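Local coordinates for hypothetical protein PH0495 (Pyrococcus horikoshii, PDB 1X3L) that catalyses the ATP-dependent, magnesium-supported phosphorylation of D-glycerate to 2-phosphoglycerate, at residues K48-V53 against E121-F126; V73-A78 against L113-R118; L358-V363 against A431-K436. One frame throughout, in Å; residues are numbered along the deposited sequence.

Interaction 1 of 3, residues K48-V53 against E121-F126; sequences KGKVYV and ENDIVF
Val-51 pairs with Ile-124 and Tyr-52 with Val-125 where strands 51-56 and 124-129 begin, neighbours in a six-stranded parallel sheet with helices packed against it. The segment axes come within 4.7 Å of each other at 23°. A regular parallel ladder satisfies the backbone: Ile-124 N donates to Lys-50 O, Tyr-52 N to Ile-124 O and Phe-126 N to Tyr-52 O.

Ahead of the ladder, side chains take over. Asp-123 OD1 accepts the N-H of Lys-50 at 2.8 Å, a nearly straight bond (174°) that arrives from above the carboxylate plane. OD2 of the same residue accepts the backbone N-H of Arg-120 and a proton from a water that also lies 2.8 Å from Tyr-52 OH, so both oxygens of this buried carboxylate have partners. Asn-122 ND2 reaches Lys-48 O at 2.9 Å, in the carbonyl plane on a lone pair. A second water takes the N-H of Lys-48 and donates to Asn-122 O.

On the face of Val-51 and Phe-126, which helix 60-70 overlies through Ile-67, the two side chains cross obliquely, and Val-51 CG1 meets the ring edge 3.7 Å from Phe-126 CD2.

Interaction 2 of 3, residues V73-A78 against L113-R118; sequences VEDGVA and LSILNR
Glu-74 and Arg-118 form a salt bridge where the C-terminal end of helix 103-118 lies over the start of strand 75-81. The segment axes are 8.6 Å apart and run at 158°, nearly antiparallel, as in an alpha/beta layer where helices return against the parallel strands.

The polar part rests on one donor. Arg-118 NH2 gives a proton to Glu-74 OE2 at 2.8 Å, but the bond is bent (133°): the nitrogen stands above the carboxylate plane, and the oxygen lies off the guanidinium plane. The two side chains cross at about a right angle with their flat groups 63° apart, so this is a single-contact bridge without a paired, coplanar grip. Glu-74 CG lies over one face of the guanidinium, 3.4 Å from Arg-118 NH2. Asp-75 adds a looser opposite charge, its OD2 4.2 Å from Arg-118 NH1, beyond salt-bridge range. An alanine at Glu-74 would probably leave Arg-118 NH2 without its acceptor here and uncover that guanidinium face, setting the long side chain freer to turn.

The apolar part is carried by Ile-115. Its CD1, anti to CA, presses on the backbone of Gly-76, 3.3 Å from Gly-76 CA, and also meets Val-77 CG1 at 3.8 Å. At Gly-76 the methyl thus packs directly on the main chain of the strand.

Strand 75-81 is hydrogen-bonded to strand 51-56 through Val-77 and to strand 92-96 through Gly-76, while Ile-115 also touches Tyr-52 and Leu-116 rests on Ile-54, so helix 103-118 spans both strands 75-81 and 51-56.

Interaction 3 of 3, residues L358-V363 against A431-K436; sequences LEALIV and AIVTSK
Ala-360 and Val-433 face each other as a non-hydrogen-bonded pair in the antiparallel pairing of strands 359-366 and 427-435, inside the mixed sheet of the second half of the chain. The segment axes approach to 4.6 Å at 168°.

On the face that carries Ala-360 and Val-433, the contacts join small or branched groups, methyl to methyl or methylene to methyl. Val-433 CG2, anti to its carbonyl carbon and beside the backbone N, comes 4.2 Å from Ala-360 CB. At the next pair on this face, Ile-362 CG1 meets Ala-431 CB, also at 4.2 Å. Helix 297-314 packs over this face, with Val-308 on Ala-360, Ile-304 on Ile-362 and Ile-311 on Val-433.

The other face bears Leu-361 and Ile-432. Their outer methyls meet at 4.3 Å, Leu-361 CD2 to Ile-432 CD1, and Ile-6 of helix 6-20 touches both residues. Leu-361 and Ile-432 form the hydrogen-bonded pair: Ile-432 N donates to Leu-361 O at 2.7 Å, and Leu-361 N to Ile-432 O.

Toward the end of the pairing the pattern turns polar. Glu-359 O accepts the N-H of Thr-434, while Thr-434 OG1, between its backbone N and carbonyl carbon (chi1 54°), lies 3.5 Å from Glu-359 CB. Glu-359 centres an inverse gamma turn, and a water inserted beside it accepts from Glu-359 N and donates to Ser-435 O at 2.8 Å.

The chemistry is therefore divided: wholly apolar side-chain contacts on both faces of the inner pairs, and a margin where the direct bond from Thr-434 N to Glu-359 O is joined by a water bridging Glu-359 N and Ser-435 O.

Overall arrangement
Interactions 1 and 2 belong to one structural unit. Their centres are 9 Å apart, and interaction 2 is nested inside the chain loop closed by interaction 1, with helix 103-118 leading into strand 124-129. Strands 51-56 and 75-81 are neighbours in the parallel sheet, joined by probable backbone bonds such as Val-53 O to Val-77 N at 2.9 Å, and Tyr-52 of interaction 1 also packs against interaction 2, its CD1 3.3 Å from Asp-75 O. Interaction 3 lies in the separate mixed sheet, on the opposite side of the chain's centre; its centre is about 50 Å from that of interaction 1, with nearest atoms about 33 Å apart. All three are away from Lys-58, the probable substrate-binding residue.

Interaction 1 of 3, residues K48-V53 against E121-F126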
ATOM      1  N   LYS A  48     -10.288 -11.529  27.115  1.00 53.88           N
ATOM      2  CA  LYS A  48     -10.349 -11.570  28.568  1.00 54.83           C
ATOM      3  C   LYS A  48     -10.225 -10.186  29.189  1.00 53.73           C
ATOM      4  O   LYS A  48      -9.645 -10.023  30.260  1.00 54.15           O
ATOM      5  CB  LYS A  48      -9.264 -12.506  29.110  1.00 56.33           C
ATOM      6  CG  LYS A  48      -7.864 -12.234  28.586  1.00 59.64           C
ATOM      7  CD  LYS A  48      -6.921 -13.384  28.931  1.00 60.52           C
ATOM      8  CE  LYS A  48      -7.378 -14.680  28.270  1.00 61.58           C
ATOM      9  NZ  LYS A  48      -6.514 -15.844  28.616  1.00 62.74           N
ATOM     10  N   GLY A  49     -10.790  -9.194  28.509  1.00 51.91           N
ATOM     11  CA  GLY A  49     -10.743  -7.830  29.003  1.00 49.58           C
ATOM     12  C   GLY A  49     -11.495  -6.910  28.065  1.00 48.67           C
ATOM     13  O   GLY A  49     -12.473  -7.322  27.441  1.00 49.72           O
ATOM     14  N   LYS A  50     -11.044  -5.666  27.961  1.00 46.42           N
ATOM     15  CA  LYS A  50     -11.683  -4.702  27.077  1.00 45.78           C
ATOM     16  C   LYS A  50     -10.918  -4.605  25.760  1.00 45.19           C
ATOM     17  O   LYS A  50      -9.807  -5.127  25.636  1.00 43.43           O
ATOM     18  CB  LYS A  50     -11.735  -3.327  27.745  1.00 46.81           C
ATOM     19  CG  LYS A  50     -12.631  -3.264  28.972  1.00 47.80           C
ATOM     20  CD  LYS A  50     -12.621  -1.872  29.578  1.00 50.96           C
ATOM     21  CE  LYS A  50     -13.532  -1.794  30.792  1.00 53.08           C
ATOM     22  NZ  LYS A  50     -13.119  -2.757  31.849  1.00 54.57           N
ATOM     23  N   VAL A  51     -11.517  -3.938  24.779  1.00 44.26           N
ATOM     24  CA  VAL A  51     -10.892  -3.768  23.473  1.00 43.50           C
ATOM     25  C   VAL A  51     -10.710  -2.290  23.145  1.00 43.28           C
ATOM     26  O   VAL A  51     -11.654  -1.503  23.229  1.00 44.97           O
ATOM     27  CB  VAL A  51     -11.736  -4.413  22.357  1.00 42.93           C
ATOM     28  CG1 VAL A  51     -11.071  -4.184  21.003  1.00 44.41           C
ATOM     29  CG2 VAL A  51     -11.893  -5.899  22.621  1.00 42.74           C
ATOM     30  N   TYR A  52      -9.490  -1.924  22.774  1.00 41.01           N
ATOM     31  CA  TYR A  52      -9.168  -0.546  22.430  1.00 40.54           C
ATOM     32  C   TYR A  52      -8.733  -0.475  20.970  1.00 39.93           C
ATOM     33  O   TYR A  52      -8.321  -1.478  20.385  1.00 38.55           O
ATOM     34  CB  TYR A  52      -8.046  -0.033  23.334  1.00 41.36           C
ATOM     35  CG  TYR A  52      -8.468   0.185  24.772  1.00 45.65           C
ATOM     36  CD1 TYR A  52      -9.179   1.327  25.144  1.00 46.44           C
ATOM     37  CD2 TYR A  52      -8.182  -0.764  25.757  1.00 45.47           C
ATOM     38  CE1 TYR A  52      -9.597   1.522  26.460  1.00 48.53           C
ATOM     39  CE2 TYR A  52      -8.598  -0.579  27.079  1.00 47.11           C
ATOM     40  CZ  TYR A  52      -9.305   0.566  27.423  1.00 47.41           C
ATOM     41  OH  TYR A  52      -9.727   0.758  28.719  1.00 46.90           O
ATOM     42  N   VAL A  53      -8.825   0.712  20.382  1.00 37.35           N
ATOM     43  CA  VAL A  53      -8.432   0.885  18.992  1.00 35.77           C
ATOM     44  C   VAL A  53      -7.563   2.112  18.775  1.00 35.01           C
ATOM     45  O   VAL A  53      -7.897   3.209  19.214  1.00 35.63           O
ATOM     46  CB  VAL A  53      -9.662   1.021  18.058  1.00 35.12           C
ATOM     47  CG1 VAL A  53      -9.201   1.414  16.657  1.00 36.19           C
ATOM     48  CG2 VAL A  53     -10.435  -0.286  18.004  1.00 35.40           C
ATOM     49  N   GLU A 121      -2.776  -5.349  31.099  1.00 44.81           N
ATOM     50  CA  GLU A 121      -2.159  -6.566  30.583  1.00 42.83           C
ATOM     51  C   GLU A 121      -3.176  -7.594  30.092  1.00 42.70           C
ATOM     52  O   GLU A 121      -2.816  -8.546  29.404  1.00 41.24           O
ATOM     53  CB  GLU A 121      -1.275  -7.218  31.652  1.00 41.46           C
ATOM     54  CG  GLU A 121      -0.061  -6.401  32.098  1.00 42.02           C
ATOM     55  CD  GLU A 121      -0.433  -5.148  32.877  1.00 42.68           C
ATOM     56  OE1 GLU A 121      -1.533  -5.116  33.472  1.00 43.94           O
ATOM     57  OE2 GLU A 121       0.382  -4.199  32.911  1.00 42.13           O
ATOM     58  N   ASN A 122      -4.444  -7.408  30.444  1.00 42.51           N
ATOM     59  CA  ASN A 122      -5.474  -8.355  30.028  1.00 43.44           C
ATOM     60  C   ASN A 122      -6.403  -7.795  28.948  1.00 42.73           C
ATOM     61  O   ASN A 122      -7.374  -8.446  28.562  1.00 42.37           O
ATOM     62  CB  ASN A 122      -6.298  -8.799  31.239  1.00 44.85           C
ATOM     63  CG  ASN A 122      -7.145  -7.685  31.803  1.00 46.18           C
ATOM     64  OD1 ASN A 122      -6.637  -6.616  32.145  1.00 49.48           O
ATOM     65  ND2 ASN A 122      -8.448  -7.925  31.903  1.00 48.58           N
ATOM     66  N   ASP A 123      -6.107  -6.591  28.467  1.00 41.82           N
ATOM     67  CA  ASP A 123      -6.918  -5.977  27.418  1.00 42.16           C
ATOM     68  C   ASP A 123      -6.284  -6.202  26.047  1.00 41.85           C
ATOM     69  O   ASP A 123      -5.099  -6.529  25.939  1.00 41.48           O
ATOM     70  CB  ASP A 123      -7.061  -4.469  27.641  1.00 43.29           C
ATOM     71  CG  ASP A 123      -7.744  -4.132  28.946  1.00 44.29           C
ATOM     72  OD1 ASP A 123      -8.684  -4.857  29.335  1.00 45.62           O
ATOM     73  OD2 ASP A 123      -7.346  -3.127  29.572  1.00 45.24           O
ATOM     74  N   ILE A 124      -7.083  -6.018  25.003  1.00 40.87           N
ATOM     75  CA  ILE A 124      -6.615  -6.176  23.634  1.00 40.07           C
ATOM     76  C   ILE A 124      -6.585  -4.799  22.978  1.00 39.62           C
ATOM     77  O   ILE A 124      -7.525  -4.013  23.128  1.00 39.88           O
ATOM     78  CB  ILE A 124      -7.552  -7.096  22.819  1.00 41.50           C
ATOM     79  CG1 ILE A 124      -7.513  -8.516  23.389  1.00 41.56           C
ATOM     80  CG2 ILE A 124      -7.151  -7.090  21.343  1.00 40.52           C
ATOM     81  CD1 ILE A 124      -8.352  -9.512  22.617  1.00 42.42           C
ATOM     82  N   VAL A 125      -5.503  -4.503  22.268  1.00 37.26           N
ATOM     83  CA  VAL A 125      -5.370  -3.218  21.590  1.00 35.94           C
ATOM     84  C   VAL A 125      -5.125  -3.405  20.097  1.00 35.63           C
ATOM     85  O   VAL A 125      -4.082  -3.920  19.693  1.00 35.48           O
ATOM     86  CB  VAL A 125      -4.199  -2.387  22.161  1.00 36.42           C
ATOM     87  CG1 VAL A 125      -4.099  -1.058  21.422  1.00 35.55           C
ATOM     88  CG2 VAL A 125      -4.392  -2.156  23.657  1.00 37.72           C
ATOM     89  N   PHE A 126      -6.091  -2.988  19.285  1.00 35.61           N
ATOM     90  CA  PHE A 126      -5.968  -3.078  17.834  1.00 34.63           C
ATOM     91  C   PHE A 126      -5.182  -1.873  17.331  1.00 35.34           C
ATOM     92  O   PHE A 126      -5.491  -0.734  17.681  1.00 36.06           O
ATOM     93  CB  PHE A 126      -7.352  -3.063  17.170  1.00 34.74           C
ATOM     94  CG  PHE A 126      -8.008  -4.407  17.085  1.00 33.29           C
ATOM     95  CD1 PHE A 126      -7.679  -5.291  16.064  1.00 35.30           C
ATOM     96  CD2 PHE A 126      -8.958  -4.790  18.023  1.00 32.65           C
ATOM     97  CE1 PHE A 126      -8.286  -6.539  15.977  1.00 35.11           C
ATOM     98  CE2 PHE A 126      -9.573  -6.037  17.948  1.00 33.71           C
ATOM     99  CZ  PHE A 126      -9.238  -6.912  16.924  1.00 35.80           C
TER
HETATM  100  O   HOH W   1      -7.586 -10.171  26.165  1.00 43.69           O
HETATM  101  O   HOH W   2      -9.192  -1.390  30.383  1.00 50.48           O

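Interaction 2 of 3, residues V73-A78 against L113-R118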
ATOM      1  N   VAL A  73     -15.993  -1.563  21.392  1.00 47.89           N
ATOM      2  CA  VAL A  73     -14.749  -0.883  21.721  1.00 47.23           C
ATOM      3  C   VAL A  73     -14.886   0.071  22.902  1.00 47.45           C
ATOM      4  O   VAL A  73     -15.687   1.005  22.876  1.00 46.31           O
ATOM      5  CB  VAL A  73     -14.214  -0.104  20.500  1.00 46.75           C
ATOM      6  CG1 VAL A  73     -12.931   0.625  20.862  1.00 46.37           C
ATOM      7  CG2 VAL A  73     -13.969  -1.065  19.344  1.00 45.79           C
ATOM      8  N   GLU A  74     -14.092  -0.177  23.938  1.00 47.25           N
ATOM      9  CA  GLU A  74     -14.108   0.649  25.135  1.00 48.14           C
ATOM     10  C   GLU A  74     -13.772   2.087  24.780  1.00 47.71           C
ATOM     11  O   GLU A  74     -14.441   3.019  25.227  1.00 48.38           O
ATOM     12  CB  GLU A  74     -13.093   0.122  26.153  1.00 48.39           C
ATOM     13  CG  GLU A  74     -12.970   0.971  27.410  1.00 50.75           C
ATOM     14  CD  GLU A  74     -14.298   1.165  28.115  1.00 51.39           C
ATOM     15  OE1 GLU A  74     -15.044   0.172  28.257  1.00 50.69           O
ATOM     16  OE2 GLU A  74     -14.590   2.308  28.533  1.00 53.18           O
ATOM     17  N   ASP A  75     -12.731   2.259  23.972  1.00 46.40           N
ATOM     18  CA  ASP A  75     -12.300   3.583  23.554  1.00 46.77           C
ATOM     19  C   ASP A  75     -11.140   3.471  22.569  1.00 46.28           C
ATOM     20  O   ASP A  75     -10.585   2.386  22.368  1.00 47.10           O
ATOM     21  CB  ASP A  75     -11.879   4.408  24.777  1.00 47.62           C
ATOM     22  CG  ASP A  75     -11.598   5.861  24.435  1.00 49.81           C
ATOM     23  OD1 ASP A  75     -12.394   6.467  23.688  1.00 49.62           O
ATOM     24  OD2 ASP A  75     -10.585   6.404  24.923  1.00 52.43           O
ATOM     25  N   GLY A  76     -10.787   4.591  21.949  1.00 43.88           N
ATOM     26  CA  GLY A  76      -9.696   4.593  20.995  1.00 42.67           C
ATOM     27  C   GLY A  76      -9.571   5.910  20.259  1.00 40.98           C
ATOM     28  O   GLY A  76     -10.273   6.876  20.563  1.00 39.66           O
ATOM     29  N   VAL A  77      -8.665   5.953  19.291  1.00 38.53           N
ATOM     30  CA  VAL A  77      -8.453   7.155  18.498  1.00 38.06           C
ATOM     31  C   VAL A  77      -8.086   6.781  17.063  1.00 38.03           C
ATOM     32  O   VAL A  77      -7.415   5.776  16.823  1.00 36.94           O
ATOM     33  CB  VAL A  77      -7.327   8.041  19.086  1.00 37.29           C
ATOM     34  CG1 VAL A  77      -5.979   7.337  18.974  1.00 36.33           C
ATOM     35  CG2 VAL A  77      -7.290   9.380  18.361  1.00 39.39           C
ATOM     36  N   ALA A  78      -8.548   7.590  16.119  1.00 36.21           N
ATOM     37  CA  ALA A  78      -8.273   7.377  14.708  1.00 37.78           C
ATOM     38  C   ALA A  78      -7.683   8.671  14.165  1.00 37.70           C
ATOM     39  O   ALA A  78      -8.334   9.716  14.190  1.00 38.45           O
ATOM     40  CB  ALA A  78      -9.560   7.024  13.969  1.00 36.90           C
ATOM     41  N   LEU A 113      -0.942   7.324  23.160  1.00 40.04           N
ATOM     42  CA  LEU A 113      -0.181   6.930  24.344  1.00 42.33           C
ATOM     43  C   LEU A 113      -1.098   6.898  25.564  1.00 43.91           C
ATOM     44  O   LEU A 113      -0.982   6.023  26.424  1.00 42.97           O
ATOM     45  CB  LEU A 113       0.975   7.901  24.605  1.00 43.23           C
ATOM     46  CG  LEU A 113       1.990   8.171  23.491  1.00 44.86           C
ATOM     47  CD1 LEU A 113       3.276   8.676  24.127  1.00 45.14           C
ATOM     48  CD2 LEU A 113       2.263   6.914  22.689  1.00 44.89           C
ATOM     49  N   SER A 114      -2.010   7.862  25.628  1.00 44.92           N
ATOM     50  CA  SER A 114      -2.959   7.946  26.727  1.00 46.22           C
ATOM     51  C   SER A 114      -3.769   6.655  26.799  1.00 46.25           C
ATOM     52  O   SER A 114      -3.979   6.097  27.876  1.00 46.85           O
ATOM     53  CB  SER A 114      -3.895   9.136  26.515  1.00 47.19           C
ATOM     54  OG  SER A 114      -4.960   9.112  27.446  1.00 49.91           O
ATOM     55  N   ILE A 115      -4.215   6.184  25.639  1.00 44.45           N
ATOM     56  CA  ILE A 115      -4.996   4.958  25.555  1.00 43.36           C
ATOM     57  C   ILE A 115      -4.180   3.742  25.991  1.00 43.69           C
ATOM     58  O   ILE A 115      -4.691   2.860  26.683  1.00 42.63           O
ATOM     59  CB  ILE A 115      -5.512   4.741  24.118  1.00 44.74           C
ATOM     60  CG1 ILE A 115      -6.528   5.835  23.778  1.00 44.67           C
ATOM     61  CG2 ILE A 115      -6.135   3.351  23.975  1.00 44.07           C
ATOM     62  CD1 ILE A 115      -6.957   5.846  22.333  1.00 46.04           C
ATOM     63  N   LEU A 116      -2.915   3.697  25.586  1.00 42.99           N
ATOM     64  CA  LEU A 116      -2.044   2.581  25.939  1.00 44.88           C
ATOM     65  C   LEU A 116      -1.661   2.616  27.416  1.00 47.14           C
ATOM     66  O   LEU A 116      -1.281   1.599  27.998  1.00 49.33           O
ATOM     67  CB  LEU A 116      -0.786   2.598  25.071  1.00 41.99           C
ATOM     68  CG  LEU A 116      -1.017   2.295  23.588  1.00 39.52           C
ATOM     69  CD1 LEU A 116       0.299   2.401  22.830  1.00 37.98           C
ATOM     70  CD2 LEU A 116      -1.612   0.902  23.442  1.00 36.48           C
ATOM     71  N   ASN A 117      -1.758   3.790  28.024  1.00 48.15           N
ATOM     72  CA  ASN A 117      -1.437   3.911  29.435  1.00 50.19           C
ATOM     73  C   ASN A 117      -2.584   3.295  30.231  1.00 49.77           C
ATOM     74  O   ASN A 117      -2.374   2.685  31.275  1.00 49.47           O
ATOM     75  CB  ASN A 117      -1.260   5.379  29.819  1.00 52.12           C
ATOM     76  CG  ASN A 117      -0.878   5.552  31.273  1.00 56.26           C
ATOM     77  OD1 ASN A 117       0.149   5.035  31.719  1.00 57.33           O
ATOM     78  ND2 ASN A 117      -1.702   6.274  32.024  1.00 56.02           N
ATOM     79  N   ARG A 118      -3.797   3.443  29.705  1.00 50.21           N
ATOM     80  CA  ARG A 118      -4.998   2.919  30.344  1.00 50.09           C
ATOM     81  C   ARG A 118      -5.238   1.427  30.093  1.00 49.16           C
ATOM     82  O   ARG A 118      -5.801   0.740  30.941  1.00 47.96           O
ATOM     83  CB  ARG A 118      -6.218   3.716  29.876  1.00 51.85           C
ATOM     84  CG  ARG A 118      -7.541   3.178  30.388  1.00 55.57           C
ATOM     85  CD  ARG A 118      -8.715   3.911  29.756  1.00 57.97           C
ATOM     86  NE  ARG A 118      -9.990   3.296  30.108  1.00 59.67           N
ATOM     87  CZ  ARG A 118     -11.160   3.657  29.590  1.00 61.73           C
ATOM     88  NH1 ARG A 118     -11.219   4.637  28.695  1.00 61.44           N
ATOM     89  NH2 ARG A 118     -12.272   3.035  29.963  1.00 62.13           N
TER

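Interaction 3 of 3, residues L358-V363 against A431-K436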
ATOM      1  N   LEU A 358      -5.943 -12.532 -31.221  1.00 32.19           N
ATOM      2  CA  LEU A 358      -5.972 -13.646 -30.282  1.00 31.47           C
ATOM      3  C   LEU A 358      -7.216 -13.540 -29.394  1.00 31.92           C
ATOM      4  O   LEU A 358      -7.786 -12.456 -29.233  1.00 33.34           O
ATOM      5  CB  LEU A 358      -4.709 -13.646 -29.409  1.00 29.52           C
ATOM      6  CG  LEU A 358      -3.375 -13.726 -30.155  1.00 30.15           C
ATOM      7  CD1 LEU A 358      -2.219 -13.685 -29.160  1.00 31.14           C
ATOM      8  CD2 LEU A 358      -3.327 -15.005 -30.981  1.00 27.33           C
ATOM      9  N   GLU A 359      -7.650 -14.669 -28.849  1.00 30.12           N
ATOM     10  CA  GLU A 359      -8.804 -14.693 -27.955  1.00 30.84           C
ATOM     11  C   GLU A 359      -8.225 -14.393 -26.578  1.00 30.61           C
ATOM     12  O   GLU A 359      -8.148 -15.267 -25.710  1.00 28.32           O
ATOM     13  CB  GLU A 359      -9.461 -16.077 -27.955  1.00 34.89           C
ATOM     14  CG  GLU A 359     -10.117 -16.455 -29.271  1.00 41.34           C
ATOM     15  CD  GLU A 359     -11.169 -15.449 -29.695  1.00 46.38           C
ATOM     16  OE1 GLU A 359     -12.000 -15.062 -28.846  1.00 49.54           O
ATOM     17  OE2 GLU A 359     -11.170 -15.045 -30.874  1.00 50.52           O
ATOM     18  N   ALA A 360      -7.800 -13.148 -26.393  1.00 28.40           N
ATOM     19  CA  ALA A 360      -7.187 -12.757 -25.139  1.00 27.79           C
ATOM     20  C   ALA A 360      -7.545 -11.340 -24.734  1.00 27.24           C
ATOM     21  O   ALA A 360      -8.027 -10.544 -25.543  1.00 27.43           O
ATOM     22  CB  ALA A 360      -5.670 -12.895 -25.252  1.00 27.35           C
ATOM     23  N   LEU A 361      -7.305 -11.032 -23.468  1.00 25.09           N
ATOM     24  CA  LEU A 361      -7.583  -9.706 -22.947  1.00 25.17           C
ATOM     25  C   LEU A 361      -6.530  -9.361 -21.918  1.00 24.75           C
ATOM     26  O   LEU A 361      -6.035 -10.234 -21.204  1.00 24.15           O
ATOM     27  CB  LEU A 361      -8.977  -9.656 -22.309  1.00 24.66           C
ATOM     28  CG  LEU A 361      -9.429  -8.337 -21.662  1.00 26.71           C
ATOM     29  CD1 LEU A 361     -10.940  -8.196 -21.748  1.00 27.01           C
ATOM     30  CD2 LEU A 361      -8.971  -8.290 -20.209  1.00 28.17           C
ATOM     31  N   ILE A 362      -6.153  -8.090 -21.884  1.00 23.41           N
ATOM     32  CA  ILE A 362      -5.191  -7.613 -20.909  1.00 24.28           C
ATOM     33  C   ILE A 362      -5.757  -6.348 -20.291  1.00 24.62           C
ATOM     34  O   ILE A 362      -6.125  -5.405 -21.000  1.00 22.57           O
ATOM     35  CB  ILE A 362      -3.815  -7.271 -21.537  1.00 24.25           C
ATOM     36  CG1 ILE A 362      -3.067  -8.556 -21.905  1.00 23.58           C
ATOM     37  CG2 ILE A 362      -2.978  -6.464 -20.539  1.00 24.28           C
ATOM     38  CD1 ILE A 362      -1.717  -8.325 -22.567  1.00 25.12           C
ATOM     39  N   VAL A 363      -5.862  -6.339 -18.970  1.00 22.69           N
ATOM     40  CA  VAL A 363      -6.337  -5.152 -18.284  1.00 23.22           C
ATOM     41  C   VAL A 363      -5.290  -4.820 -17.224  1.00 23.66           C
ATOM     42  O   VAL A 363      -4.947  -5.662 -16.393  1.00 23.49           O
ATOM     43  CB  VAL A 363      -7.745  -5.370 -17.649  1.00 23.21           C
ATOM     44  CG1 VAL A 363      -7.739  -6.558 -16.712  1.00 23.29           C
ATOM     45  CG2 VAL A 363      -8.177  -4.110 -16.912  1.00 24.38           C
ATOM     46  N   ALA A 431      -4.014 -10.936 -17.400  1.00 22.31           N
ATOM     47  CA  ALA A 431      -3.985 -11.395 -18.785  1.00 23.04           C
ATOM     48  C   ALA A 431      -4.860 -12.639 -18.907  1.00 25.14           C
ATOM     49  O   ALA A 431      -4.664 -13.626 -18.197  1.00 24.94           O
ATOM     50  CB  ALA A 431      -2.548 -11.708 -19.217  1.00 23.73           C
ATOM     51  N   ILE A 432      -5.833 -12.591 -19.808  1.00 25.29           N
ATOM     52  CA  ILE A 432      -6.738 -13.715 -19.984  1.00 26.14           C
ATOM     53  C   ILE A 432      -6.643 -14.308 -21.379  1.00 27.41           C
ATOM     54  O   ILE A 432      -6.668 -13.582 -22.370  1.00 27.75           O
ATOM     55  CB  ILE A 432      -8.208 -13.289 -19.753  1.00 26.31           C
ATOM     56  CG1 ILE A 432      -8.355 -12.633 -18.378  1.00 26.63           C
ATOM     57  CG2 ILE A 432      -9.126 -14.499 -19.882  1.00 27.26           C
ATOM     58  CD1 ILE A 432      -9.701 -11.967 -18.163  1.00 27.63           C
ATOM     59  N   VAL A 433      -6.510 -15.628 -21.454  1.00 28.44           N
ATOM     60  CA  VAL A 433      -6.484 -16.314 -22.744  1.00 29.29           C
ATOM     61  C   VAL A 433      -7.568 -17.384 -22.637  1.00 30.30           C
ATOM     62  O   VAL A 433      -7.484 -18.286 -21.807  1.00 29.08           O
ATOM     63  CB  VAL A 433      -5.129 -16.979 -23.035  1.00 29.54           C
ATOM     64  CG1 VAL A 433      -5.146 -17.583 -24.436  1.00 33.11           C
ATOM     65  CG2 VAL A 433      -4.004 -15.958 -22.921  1.00 29.42           C
ATOM     66  N   THR A 434      -8.600 -17.269 -23.463  1.00 32.63           N
ATOM     67  CA  THR A 434      -9.701 -18.219 -23.411  1.00 33.96           C
ATOM     68  C   THR A 434      -9.558 -19.371 -24.394  1.00 36.31           C
ATOM     69  O   THR A 434     -10.173 -20.419 -24.221  1.00 37.95           O
ATOM     70  CB  THR A 434     -11.041 -17.509 -23.670  1.00 33.00           C
ATOM     71  OG1 THR A 434     -10.968 -16.786 -24.904  1.00 35.13           O
ATOM     72  CG2 THR A 434     -11.351 -16.531 -22.544  1.00 34.28           C
ATOM     73  N   SER A 435      -8.734 -19.192 -25.417  1.00 37.30           N
ATOM     74  CA  SER A 435      -8.568 -20.242 -26.411  1.00 40.24           C
ATOM     75  C   SER A 435      -7.320 -20.027 -27.254  1.00 41.80           C
ATOM     76  O   SER A 435      -6.827 -18.905 -27.364  1.00 40.14           O
ATOM     77  CB  SER A 435      -9.805 -20.278 -27.314  1.00 41.61           C
ATOM     78  OG  SER A 435      -9.696 -21.290 -28.294  1.00 47.13           O
ATOM     79  N   LYS A 436      -6.811 -21.109 -27.845  1.00 43.50           N
ATOM     80  CA  LYS A 436      -5.628 -21.034 -28.697  1.00 46.58           C
ATOM     81  C   LYS A 436      -6.019 -20.592 -30.107  1.00 47.80           C
ATOM     82  O   LYS A 436      -7.219 -20.693 -30.441  1.00 48.80           O
ATOM     83  CB  LYS A 436      -4.936 -22.398 -28.770  1.00 47.80           C
ATOM     84  CG  LYS A 436      -4.334 -22.870 -27.458  1.00 49.28           C
ATOM     85  CD  LYS A 436      -3.748 -24.272 -27.580  1.00 53.27           C
ATOM     86  CE  LYS A 436      -2.642 -24.329 -28.622  1.00 55.43           C
ATOM     87  NZ  LYS A 436      -2.037 -25.686 -28.719  1.00 58.77           N
TER
HETATM   88  O   HOH W   3      -6.145 -17.039 -29.321  1.00 31.00           O